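Local coordinates for lactate utilization protein C (Deinococcus radiodurans, PDB 2G40) that may function in the utilization of L-lactate and assembles as a homodimer of the LutC/YkgG family, at residues Ile56-Ile64 with Ala135-Ile143. Sequence-based numbering, arbitrary orientation.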
# COMPACT_ATOMS: atom_id res chain seq x y z
N ILE A 56 -10.67 16.07 16.90
CA ILE A 56 -9.94 15.12 16.07
C ILE A 56 -10.80 13.88 15.78
O ILE A 56 -10.90 13.46 14.63
CB ILE A 56 -8.59 14.73 16.72
CG1 ILE A 56 -7.64 15.93 16.69
CG2 ILE A 56 -7.96 13.55 15.99
CD1 ILE A 56 -6.37 15.70 17.51
N LEU A 57 -11.40 13.29 16.82
CA LEU A 57 -12.27 12.13 16.68
C LEU A 57 -13.45 12.44 15.76
O LEU A 57 -13.77 11.66 14.84
CB LEU A 57 -12.76 11.68 18.06
CG LEU A 57 -11.68 10.95 18.87
CD1 LEU A 57 -12.12 10.73 20.30
CD2 LEU A 57 -11.31 9.63 18.22
N HIS A 58 -14.06 13.59 15.97
CA HIS A 58 -15.19 14.00 15.14
C HIS A 58 -14.76 14.24 13.71
O HIS A 58 -15.44 13.83 12.78
CB HIS A 58 -15.84 15.25 15.70
CG HIS A 58 -16.58 15.02 16.98
ND1 HIS A 58 -17.00 16.04 17.79
CD2 HIS A 58 -16.98 13.87 17.58
CE1 HIS A 58 -17.62 15.54 18.84
NE2 HIS A 58 -17.65 14.23 18.72
N GLN A 59 -13.61 14.85 13.52
CA GLN A 59 -13.07 15.03 12.18
C GLN A 59 -12.77 13.71 11.45
O GLN A 59 -13.09 13.56 10.27
CB GLN A 59 -11.81 15.89 12.26
CG GLN A 59 -11.15 16.14 10.93
CD GLN A 59 -10.00 17.07 11.07
OE1 GLN A 59 -8.96 16.72 11.64
NE2 GLN A 59 -10.17 18.26 10.57
N PHE A 60 -12.15 12.77 12.16
CA PHE A 60 -11.80 11.47 11.60
C PHE A 60 -13.08 10.79 11.16
O PHE A 60 -13.18 10.32 10.03
CB PHE A 60 -11.07 10.63 12.65
CG PHE A 60 -10.65 9.26 12.18
CD1 PHE A 60 -9.83 9.11 11.08
CD2 PHE A 60 -11.05 8.12 12.89
CE1 PHE A 60 -9.40 7.84 10.67
CE2 PHE A 60 -10.66 6.87 12.49
CZ PHE A 60 -9.82 6.72 11.36
N GLU A 61 -14.07 10.77 12.06
CA GLU A 61 -15.38 10.21 11.75
C GLU A 61 -15.95 10.81 10.46
O GLU A 61 -16.37 10.07 9.56
CB GLU A 61 -16.37 10.43 12.90
CG GLU A 61 -17.80 9.94 12.61
CD GLU A 61 -18.73 10.03 13.82
OE1 GLU A 61 -18.42 10.76 14.76
OE2 GLU A 61 -19.78 9.35 13.82
N ASP A 62 -15.97 12.14 10.38
CA ASP A 62 -16.54 12.83 9.21
C ASP A 62 -15.83 12.39 7.93
O ASP A 62 -16.45 12.18 6.92
CB ASP A 62 -16.39 14.33 9.33
CG ASP A 62 -17.22 14.93 10.44
OD1 ASP A 62 -18.07 14.22 11.01
OD2 ASP A 62 -17.04 16.13 10.74
N ARG A 63 -14.51 12.30 8.00
CA ARG A 63 -13.73 11.98 6.80
C ARG A 63 -13.93 10.52 6.39
O ARG A 63 -13.97 10.22 5.20
CB ARG A 63 -12.24 12.30 7.00
CG ARG A 63 -11.89 13.77 7.13
CD ARG A 63 -12.18 14.59 5.86
NE ARG A 63 -13.56 15.07 5.86
CZ ARG A 63 -14.01 16.07 6.61
NH1 ARG A 63 -13.20 16.71 7.45
NH2 ARG A 63 -15.30 16.42 6.54
N ILE A 64 -14.06 9.63 7.38
CA ILE A 64 -14.29 8.21 7.11
C ILE A 64 -15.69 8.03 6.52
O ILE A 64 -15.87 7.30 5.57
CB ILE A 64 -14.14 7.37 8.39
CG1 ILE A 64 -12.68 7.35 8.83
CG2 ILE A 64 -14.68 5.97 8.19
CD1 ILE A 64 -11.68 6.71 7.91
N ALA A 135 -3.82 6.53 12.33
CA ALA A 135 -4.84 7.12 11.50
C ALA A 135 -4.72 8.62 11.60
O ALA A 135 -4.28 9.14 12.61
CB ALA A 135 -6.24 6.71 11.94
N ILE A 136 -5.09 9.29 10.52
CA ILE A 136 -4.98 10.74 10.44
C ILE A 136 -6.37 11.33 10.23
O ILE A 136 -7.09 11.01 9.26
CB ILE A 136 -4.07 11.14 9.28
CG1 ILE A 136 -2.67 10.54 9.45
CG2 ILE A 136 -3.98 12.65 9.19
CD1 ILE A 136 -1.97 10.35 8.13
N SER A 137 -6.75 12.20 11.15
CA SER A 137 -8.09 12.76 11.14
C SER A 137 -8.34 13.68 9.95
O SER A 137 -9.40 13.61 9.35
CB SER A 137 -8.40 13.47 12.45
OG SER A 137 -7.74 14.71 12.60
N GLU A 138 -7.36 14.52 9.60
CA GLU A 138 -7.60 15.56 8.59
C GLU A 138 -7.96 15.01 7.22
O GLU A 138 -8.76 15.60 6.50
CB GLU A 138 -6.42 16.55 8.49
CG GLU A 138 -5.11 16.00 7.94
CD GLU A 138 -4.05 17.08 7.73
OE1 GLU A 138 -4.42 18.27 7.64
OE2 GLU A 138 -2.85 16.75 7.66
N THR A 139 -7.41 13.84 6.89
CA THR A 139 -7.64 13.22 5.60
C THR A 139 -8.40 11.91 5.70
O THR A 139 -8.65 11.27 4.70
CB THR A 139 -6.31 13.00 4.87
OG1 THR A 139 -5.41 12.28 5.70
CG2 THR A 139 -5.70 14.33 4.51
N GLY A 140 -8.79 11.50 6.91
CA GLY A 140 -9.49 10.24 7.08
C GLY A 140 -8.65 9.10 6.58
O GLY A 140 -9.13 8.21 5.85
N THR A 141 -7.36 9.14 6.92
CA THR A 141 -6.40 8.13 6.45
C THR A 141 -6.12 7.10 7.49
O THR A 141 -5.91 7.42 8.65
CB THR A 141 -5.04 8.78 6.10
OG1 THR A 141 -5.23 9.72 5.05
CG2 THR A 141 -4.00 7.73 5.67
N ILE A 142 -6.07 5.85 7.05
CA ILE A 142 -5.61 4.81 7.91
C ILE A 142 -4.35 4.27 7.25
O ILE A 142 -4.33 3.93 6.06
CB ILE A 142 -6.66 3.72 8.10
CG1 ILE A 142 -7.87 4.27 8.87
CG2 ILE A 142 -6.04 2.56 8.84
CD1 ILE A 142 -9.09 3.39 8.80
N ILE A 143 -3.29 4.22 8.03
CA ILE A 143 -2.04 3.65 7.56
C ILE A 143 -1.81 2.28 8.20
O ILE A 143 -1.87 2.13 9.43
CB ILE A 143 -0.84 4.52 7.90
CG1 ILE A 143 -0.99 5.92 7.29
CG2 ILE A 143 0.48 3.82 7.40
CD1 ILE A 143 0.05 6.95 7.76
O HOH W 1 -10.26 17.62 6.68
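A beta hairpin closed by a G1 beta bulge, in which Ile-136 pairs across with two residues, Gly-140 and Thr-141, packs its turn against helix 53-66, with Ser-137 beside Phe-60 and Gly-140 beside Arg-63. The hairpin belongs to the small mixed sheet of this LUD-domain protein. Gly-140, with positive phi (59°) and no CB, brings its CA to 3.4 Å from Arg-63 CB, so helix and turn come close here. Phe-60, with CG anti to the backbone N (chi1 -179°), reaches into the hairpin: CE1 and CZ touch Ala-135 CB, and Ile-142 CG1 meets CZ at the ring edge, 4.0 Å away. Val-220 and Val-222 of the parallel sheet also touch this ring, so it joins both sheets. At the turn, Ser-137 OG donates to Gln-59 OE1 over 2.5 Å, in the carbonyl plane and on a lone pair, with a C=O...donor angle of 143°. An alanine in place of Gln-59 removes this acceptor and would probably leave the serine hydroxyl without its short bond, relying more on the weak one to Gln-173 O. The aliphatic part of Arg-63 runs along the turn, CG 3.3 Å from Ser-137 O, before its guanidinium turns away to a salt bridge with Asp-66; a water donating to Glu-138 O accepts a weak bond from NH1.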